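Putative aldolase (Bacteroides vulgatus ATCC 8482, PDB 3DXI) is of unknown function but is probably an aldolase-like protein of the HMGL-like family, built on a TIM barrel. Local coordinates at residues A[179-182]-A[183-187]; A[257-260]-A[261-265]; A[121-125]-A[126-130]. All blocks are in the same frame, centred on the assembly; numbering follows the deposited sequence.

Contact 1 (A[179-182]-A[183-187])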
loop_
_atom_site.group_PDB
_atom_site.type_symbol
_atom_site.label_atom_id
_atom_site.label_comp_id
_atom_site.label_asym_id
_atom_site.label_seq_id
_atom_site.Cartn_x
_atom_site.Cartn_y
_atom_site.Cartn_z
ATOM N N LYS A 179 6.790 -20.801 -8.330
ATOM C CA LYS A 179 6.672 -22.245 -8.525
ATOM C C LYS A 179 7.229 -22.646 -9.891
ATOM O O LYS A 179 7.890 -23.679 -10.024
ATOM C CB LYS A 179 5.211 -22.681 -8.432
ATOM C CG LYS A 179 4.575 -22.480 -7.067
ATOM C CD LYS A 179 3.090 -22.852 -7.101
ATOM C CE LYS A 179 2.413 -22.618 -5.750
ATOM N NZ LYS A 179 0.929 -22.805 -5.831
ATOM N N GLU A 180 6.965 -21.828 -10.906
ATOM C CA GLU A 180 7.459 -22.109 -12.253
ATOM C C GLU A 180 8.979 -22.043 -12.329
ATOM O O GLU A 180 9.617 -22.945 -12.869
ATOM C CB GLU A 180 6.855 -21.128 -13.263
ATOM C CG GLU A 180 5.459 -21.505 -13.703
ATOM C CD GLU A 180 5.440 -22.837 -14.415
ATOM O OE1 GLU A 180 6.000 -22.923 -15.525
ATOM O OE2 GLU A 180 4.881 -23.803 -13.863
ATOM N N VAL A 181 9.555 -20.973 -11.792
ATOM C CA VAL A 181 11.001 -20.792 -11.803
ATOM C C VAL A 181 11.698 -21.968 -11.110
ATOM O O VAL A 181 12.725 -22.454 -11.584
ATOM C CB VAL A 181 11.386 -19.434 -11.130
ATOM C CG1 VAL A 181 12.888 -19.337 -10.914
ATOM C CG2 VAL A 181 10.931 -18.271 -12.029
ATOM N N ARG A 182 11.124 -22.440 -10.008
ATOM C CA ARG A 182 11.695 -23.562 -9.272
ATOM C C ARG A 182 11.738 -24.845 -10.108
ATOM O O ARG A 182 12.509 -25.754 -9.804
ATOM C CB ARG A 182 10.898 -23.822 -7.990
ATOM C CG ARG A 182 10.886 -22.668 -6.987
ATOM C CD ARG A 182 12.256 -22.413 -6.404
ATOM N NE ARG A 182 12.166 -21.663 -5.155
ATOM C CZ ARG A 182 13.216 -21.192 -4.490
ATOM N NH1 ARG A 182 14.443 -21.389 -4.960
ATOM N NH2 ARG A 182 13.041 -20.528 -3.357
ATOM N N LYS A 183 10.911 -24.925 -11.147
ATOM C CA LYS A 183 10.889 -26.108 -12.014
ATOM C C LYS A 183 12.009 -26.064 -13.045
ATOM O O LYS A 183 12.407 -27.101 -13.580
ATOM C CB LYS A 183 9.577 -26.205 -12.800
ATOM C CG LYS A 183 8.323 -26.479 -12.003
ATOM C CD LYS A 183 7.135 -26.541 -12.960
ATOM C CE LYS A 183 5.829 -26.769 -12.230
ATOM N NZ LYS A 183 4.680 -26.728 -13.174
ATOM N N TYR A 184 12.517 -24.869 -13.323
ATOM C CA TYR A 184 13.540 -24.712 -14.343
ATOM C C TYR A 184 14.945 -24.349 -13.886
ATOM O O TYR A 184 15.901 -24.488 -14.654
ATOM C CB TYR A 184 13.037 -23.716 -15.384
ATOM C CG TYR A 184 11.787 -24.207 -16.083
ATOM C CD1 TYR A 184 11.862 -25.184 -17.073
ATOM C CD2 TYR A 184 10.526 -23.748 -15.707
ATOM C CE1 TYR A 184 10.714 -25.697 -17.672
ATOM C CE2 TYR A 184 9.366 -24.255 -16.296
ATOM C CZ TYR A 184 9.468 -25.232 -17.278
ATOM O OH TYR A 184 8.329 -25.759 -17.851
ATOM N N THR A 185 15.086 -23.885 -12.650
ATOM C CA THR A 185 16.412 -23.559 -12.148
ATOM C C THR A 185 16.512 -23.917 -10.672
ATOM O O THR A 185 15.512 -23.892 -9.954
ATOM C CB THR A 185 16.766 -22.060 -12.377
ATOM O OG1 THR A 185 18.039 -21.781 -11.784
ATOM C CG2 THR A 185 15.711 -21.147 -11.781
ATOM N N HIS A 186 17.719 -24.274 -10.238
ATOM C CA HIS A 186 17.972 -24.664 -8.854
ATOM C C HIS A 186 18.523 -23.517 -8.019
ATOM O O HIS A 186 18.632 -23.639 -6.800
ATOM C CB HIS A 186 18.981 -25.817 -8.799
ATOM C CG HIS A 186 18.463 -27.109 -9.354
ATOM N ND1 HIS A 186 17.667 -27.966 -8.627
ATOM C CD2 HIS A 186 18.620 -27.680 -10.571
ATOM C CE1 HIS A 186 17.351 -29.010 -9.374
ATOM N NE2 HIS A 186 17.917 -28.860 -10.558
ATOM N N VAL A 187 18.870 -22.409 -8.668
ATOM C CA VAL A 187 19.446 -21.273 -7.959
ATOM C C VAL A 187 18.484 -20.522 -7.044
ATOM O O VAL A 187 17.262 -20.581 -7.206
ATOM C CB VAL A 187 20.077 -20.253 -8.941
ATOM C CG1 VAL A 187 21.136 -20.939 -9.789
ATOM C CG2 VAL A 187 19.002 -19.621 -9.813
HETATM O O HOH W 1 15.483 -22.521 -7.544
#
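Val181 O accepts from both Tyr184 N and Thr185 N as helix 171-184 runs out, the first donor standing 60° above the carbonyl plane and the second almost on the line of the C=O bond (174°). Both bonds measure 3.0 Å, from Val181 O to Tyr184 N and from Val181 O to Thr185 N, so one carbonyl serves an i+3 and an i+4 amide in the last turn. One residue earlier, Lys183 N bonds to Glu180 O at 2.9 Å.

On the outer side, Glu180 OE2 makes a salt bridge with Lys183 NZ at 3.0 Å. The carboxylate is brought there by a bend in the glutamate chain (chi2 -62°), whereas the lysine runs extended to meet it. The other oxygen, Glu180 OE1, lies in the plane of the Tyr184 ring at its edge, 3.7 Å from Tyr184 CE2.

On the buried side, Val181 CG1 and Thr185 CG2 lie alongside each other in tight contact at 3.5 Å, and Val181 also packs on Phe160, Met162 and Val189. Thr185 OG1 accepts from Val187 N at 3.3 Å, and it is also bonded to Asp154. A water gathers the chain end by accepting from Arg182 NH1, at the guanidinium edge, and donating to Thr185 O and Val187 O; Arg182 NH2 pairs with Asp213.

The Thr185-Val187 bond defines an ST turn, here leading from the helix toward strand 189-192 in a beta-alpha-beta unit of the TIM barrel.

Contact 2 (A[257-260]-A[261-265])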
loop_
_atom_site.group_PDB
_atom_site.type_symbol
_atom_site.label_atom_id
_atom_site.label_comp_id
_atom_site.label_asym_id
_atom_site.label_seq_id
_atom_site.Cartn_x
_atom_site.Cartn_y
_atom_site.Cartn_z
ATOM N N THR A 257 16.617 10.381 8.105
ATOM C CA THR A 257 17.745 10.793 7.283
ATOM C C THR A 257 17.285 11.060 5.844
ATOM O O THR A 257 17.677 12.054 5.230
ATOM C CB THR A 257 18.851 9.706 7.257
ATOM O OG1 THR A 257 19.393 9.537 8.571
ATOM C CG2 THR A 257 19.982 10.112 6.319
ATOM N N PHE A 258 16.430 10.177 5.327
ATOM C CA PHE A 258 15.935 10.281 3.957
ATOM C C PHE A 258 14.677 11.122 3.780
ATOM O O PHE A 258 14.191 11.283 2.656
ATOM C CB PHE A 258 15.695 8.873 3.403
ATOM C CG PHE A 258 16.958 8.161 3.002
ATOM C CD1 PHE A 258 17.524 8.376 1.747
ATOM C CD2 PHE A 258 17.606 7.309 3.890
ATOM C CE1 PHE A 258 18.720 7.752 1.381
ATOM C CE2 PHE A 258 18.805 6.676 3.535
ATOM C CZ PHE A 258 19.362 6.899 2.279
ATOM N N THR A 259 14.159 11.675 4.877
ATOM C CA THR A 259 12.941 12.473 4.819
ATOM C C THR A 259 13.062 13.798 4.063
ATOM O O THR A 259 12.116 14.210 3.391
ATOM C CB THR A 259 12.368 12.672 6.241
ATOM O OG1 THR A 259 11.853 11.415 6.704
ATOM C CG2 THR A 259 11.242 13.703 6.253
ATOM N N PRO A 260 14.206 14.498 4.169
ATOM C CA PRO A 260 14.287 15.755 3.413
ATOM C C PRO A 260 14.165 15.494 1.907
ATOM O O PRO A 260 13.507 16.241 1.188
ATOM C CB PRO A 260 15.659 16.302 3.804
ATOM C CG PRO A 260 15.761 15.892 5.239
ATOM C CD PRO A 260 15.250 14.452 5.210
ATOM N N LEU A 261 14.798 14.425 1.430
ATOM C CA LEU A 261 14.724 14.081 0.012
ATOM C C LEU A 261 13.312 13.651 -0.387
ATOM O O LEU A 261 12.845 13.965 -1.484
ATOM C CB LEU A 261 15.726 12.977 -0.315
ATOM C CG LEU A 261 17.177 13.463 -0.375
ATOM C CD1 LEU A 261 18.117 12.269 -0.383
ATOM C CD2 LEU A 261 17.373 14.332 -1.614
ATOM N N LEU A 262 12.634 12.935 0.506
ATOM C CA LEU A 262 11.270 12.493 0.247
ATOM C C LEU A 262 10.312 13.684 0.136
ATOM O O LEU A 262 9.419 13.705 -0.711
ATOM C CB LEU A 262 10.796 11.564 1.368
ATOM C CG LEU A 262 9.297 11.245 1.375
ATOM C CD1 LEU A 262 8.917 10.554 0.075
ATOM C CD2 LEU A 262 8.957 10.364 2.579
ATOM N N GLU A 263 10.490 14.681 0.993
ATOM C CA GLU A 263 9.608 15.840 0.950
ATOM C C GLU A 263 9.860 16.652 -0.313
ATOM O O GLU A 263 8.962 17.312 -0.826
ATOM C CB GLU A 263 9.805 16.688 2.208
ATOM C CG GLU A 263 9.610 15.866 3.480
ATOM C CD GLU A 263 9.754 16.675 4.750
ATOM O OE1 GLU A 263 10.647 17.545 4.805
ATOM O OE2 GLU A 263 8.984 16.424 5.703
ATOM N N LYS A 264 11.080 16.578 -0.831
ATOM C CA LYS A 264 11.421 17.298 -2.046
ATOM C C LYS A 264 10.979 16.561 -3.315
ATOM O O LYS A 264 10.347 17.151 -4.189
ATOM C CB LYS A 264 12.931 17.535 -2.125
ATOM C CG LYS A 264 13.346 18.206 -3.423
ATOM C CD LYS A 264 14.834 18.426 -3.503
ATOM C CE LYS A 264 15.170 19.309 -4.694
ATOM N NZ LYS A 264 14.509 20.640 -4.581
ATOM N N TYR A 265 11.301 15.272 -3.403
ATOM C CA TYR A 265 10.984 14.479 -4.590
ATOM C C TYR A 265 9.680 13.693 -4.552
ATOM O O TYR A 265 9.132 13.335 -5.595
ATOM C CB TYR A 265 12.158 13.550 -4.894
ATOM C CG TYR A 265 13.401 14.318 -5.273
ATOM C CD1 TYR A 265 13.429 15.097 -6.431
ATOM C CD2 TYR A 265 14.537 14.302 -4.463
ATOM C CE1 TYR A 265 14.555 15.844 -6.772
ATOM C CE2 TYR A 265 15.673 15.050 -4.798
ATOM C CZ TYR A 265 15.669 15.817 -5.954
ATOM O OH TYR A 265 16.766 16.573 -6.291
HETATM O O HOH W 2 17.412 13.517 2.971
#
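Backbone hydrogen bonds tie 257-260 to 261-265 at i+4 spacing: Leu262 N to Phe258 O at 3.1 Å, Glu263 N to Thr259 O at 2.9 Å with an N-H...O angle of 157°, and Lys264 N to Pro260 O at 3.2 Å. Pro260 has no N-H to offer the preceding turn, and the helix kinks there. A water bridges the next position, donating to Thr257 O at 2.7 Å and accepting from Leu261 N at 3.2 Å.

Contacts between side chains are fewer. The methyl Thr259 CG2 meets the Glu263 carboxylate, 3.6 Å from Glu263 OE2, and the two side chains cross at a slant. With CG2 anti to the backbone N (chi1 -70° for OG1), the methyl is the branch turned to the glutamate, while Thr259 OG1 bonds to Ile255 O one turn back. Glu263 CG comes within 3.0 Å of Thr259 O, the carbonyl that also accepts from Glu263 N.

Apolar contact is looser, with Phe258 CD1 and Leu261 CD1 4.5 Å apart, the phenylalanine being the buried member of the pair.

Helix 248-265 rests here against helix 23-34, where Phe258 touches Ile25 and Tyr29 and Thr257 reaches Ile25 and Ala28. Farther along, Leu261 and Tyr265 meet the loop at Thr17, and Leu262 packs on Trp267 just beyond the helix.

Contact 3 (A[121-125]-A[126-130])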
loop_
_atom_site.group_PDB
_atom_site.type_symbol
_atom_site.label_atom_id
_atom_site.label_comp_id
_atom_site.label_asym_id
_atom_site.label_seq_id
_atom_site.Cartn_x
_atom_site.Cartn_y
_atom_site.Cartn_z
ATOM N N LYS A 121 28.780 -15.615 -16.835
ATOM C CA LYS A 121 29.835 -16.616 -16.813
ATOM C C LYS A 121 31.196 -15.953 -16.621
ATOM O O LYS A 121 32.010 -16.410 -15.817
ATOM C CB LYS A 121 29.812 -17.414 -18.118
ATOM C CG LYS A 121 30.524 -18.749 -18.051
ATOM C CD LYS A 121 30.072 -19.642 -19.201
ATOM C CE LYS A 121 30.542 -21.077 -19.012
ATOM N NZ LYS A 121 29.854 -21.997 -19.966
ATOM N N ALA A 122 31.437 -14.867 -17.354
ATOM C CA ALA A 122 32.703 -14.145 -17.247
ATOM C C ALA A 122 32.872 -13.500 -15.864
ATOM O O ALA A 122 33.961 -13.510 -15.294
ATOM C CB ALA A 122 32.788 -13.076 -18.339
ATOM N N ILE A 123 31.794 -12.936 -15.331
ATOM C CA ILE A 123 31.847 -12.300 -14.015
ATOM C C ILE A 123 32.167 -13.338 -12.939
ATOM O O ILE A 123 32.867 -13.053 -11.966
ATOM C CB ILE A 123 30.499 -11.616 -13.667
ATOM C CG1 ILE A 123 30.241 -10.444 -14.618
ATOM C CG2 ILE A 123 30.518 -11.128 -12.228
ATOM C CD1 ILE A 123 28.891 -9.773 -14.415
ATOM N N LYS A 124 31.662 -14.552 -13.128
ATOM C CA LYS A 124 31.883 -15.616 -12.161
ATOM C C LYS A 124 33.352 -16.030 -12.058
ATOM O O LYS A 124 33.820 -16.416 -10.984
ATOM C CB LYS A 124 31.025 -16.830 -12.510
ATOM C CG LYS A 124 30.633 -17.645 -11.297
ATOM C CD LYS A 124 29.694 -16.843 -10.399
ATOM C CE LYS A 124 29.530 -17.510 -9.049
ATOM N NZ LYS A 124 29.115 -18.928 -9.219
ATOM N N THR A 125 34.086 -15.950 -13.165
ATOM C CA THR A 125 35.498 -16.316 -13.145
ATOM C C THR A 125 36.326 -15.270 -12.396
ATOM O O THR A 125 37.489 -15.505 -12.064
ATOM C CB THR A 125 36.067 -16.482 -14.581
ATOM O OG1 THR A 125 35.933 -15.251 -15.298
ATOM C CG2 THR A 125 35.326 -17.574 -15.324
HETATM N N MSE A 126 35.726 -14.113 -12.127
HETATM C CA MSE A 126 36.425 -13.052 -11.407
HETATM C C MSE A 126 36.225 -13.184 -9.897
HETATM O O MSE A 126 36.772 -12.406 -9.110
HETATM C CB MSE A 126 35.964 -11.677 -11.907
HETATM C CG MSE A 126 36.357 -11.410 -13.363
HETATM SE SE MSE A 126 35.805 -9.685 -14.090
HETATM C CE MSE A 126 36.996 -8.557 -13.082
ATOM N N GLY A 127 35.432 -14.174 -9.496
ATOM C CA GLY A 127 35.220 -14.426 -8.080
ATOM C C GLY A 127 34.069 -13.717 -7.395
ATOM O O GLY A 127 33.967 -13.748 -6.170
ATOM N N PHE A 128 33.201 -13.087 -8.179
ATOM C CA PHE A 128 32.056 -12.367 -7.630
ATOM C C PHE A 128 30.827 -13.266 -7.554
ATOM O O PHE A 128 30.718 -14.244 -8.290
ATOM C CB PHE A 128 31.678 -11.179 -8.531
ATOM C CG PHE A 128 32.690 -10.070 -8.566
ATOM C CD1 PHE A 128 32.840 -9.206 -7.485
ATOM C CD2 PHE A 128 33.466 -9.862 -9.703
ATOM C CE1 PHE A 128 33.745 -8.148 -7.539
ATOM C CE2 PHE A 128 34.379 -8.804 -9.770
ATOM C CZ PHE A 128 34.518 -7.945 -8.688
ATOM N N GLU A 129 29.909 -12.933 -6.655
ATOM C CA GLU A 129 28.638 -13.646 -6.581
ATOM C C GLU A 129 27.896 -12.967 -7.736
ATOM O O GLU A 129 28.109 -11.776 -7.978
ATOM C CB GLU A 129 27.905 -13.341 -5.272
ATOM C CG GLU A 129 28.330 -14.172 -4.069
ATOM C CD GLU A 129 27.704 -13.667 -2.784
ATOM O OE1 GLU A 129 26.805 -12.804 -2.851
ATOM O OE2 GLU A 129 28.105 -14.134 -1.704
ATOM N N VAL A 130 27.048 -13.695 -8.456
ATOM C CA VAL A 130 26.328 -13.085 -9.573
ATOM C C VAL A 130 24.821 -13.128 -9.397
ATOM O O VAL A 130 24.253 -14.175 -9.087
ATOM C CB VAL A 130 26.671 -13.766 -10.918
ATOM C CG1 VAL A 130 25.891 -13.102 -12.057
ATOM C CG2 VAL A 130 28.154 -13.668 -11.177
#
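Thr125 OG1 donates to Ala122 O at 2.6 Å, the shortest polar bond here, and Met126, a selenomethionine, passes its CG beside the same carbonyl, 3.7 Å from Ala122 O. The hydroxyl reaches back because chi1 of Thr125 is 60°, setting OG1 between the backbone N and the carbonyl carbon.

Two amides close the helix end. Met126 N bonds to Ile123 O and Gly127 N to Lys124 O, both at 3.1 Å. The second bond closes a type I turn from Lys124 to Gly127. With these two bonds back into the last turn, the positive phi of Gly127 (90°) makes a Schellman motif, at which the chain reverses away from the helix.

Beyond the turn, Ile123 CG2 makes the apolar contacts back to the helix. It touches Val130 CG2 at 3.6 Å and Phe128 CB at 3.9 Å, the isoleucine and phenylalanine side chains crossing at about a right angle. Ile123 O lies in the plane of the Phe128 ring, at its edge. The same methyl, Val130 CG2, is met by Lys124 CD at 3.6 Å, the lysine chain bending at chi2 (67°); its amino group has weak contacts with Asp158 and Ile156.

Helix 113-124 is thus turned into strand 129-134, which follows strand 103-108 in the barrel. Ile123 and Phe128 pack on Ile104 of that strand and on Leu94 of helix 90-94.

Contacts 3 and 1 both lie at the C-terminal ends of barrel helices, 113-124 and 171-184, where the chain turns toward the next parallel strand, 129-134 and 189-192. Contact 3 leaves its helix through a Schellman motif, contact 1 through an ST turn. Their centres are 21 Å apart and their nearest atoms about 7 Å, so they do not touch although both fall within the HMGL-like range. Contact 2 lies on the opposite side of the chain's centre from both, its centre 39 Å from that of contact 1 and 36 Å from that of contact 3. It belongs to helix 248-265, which comes after the eighth barrel strand, 214-217, with helix 231-241 between.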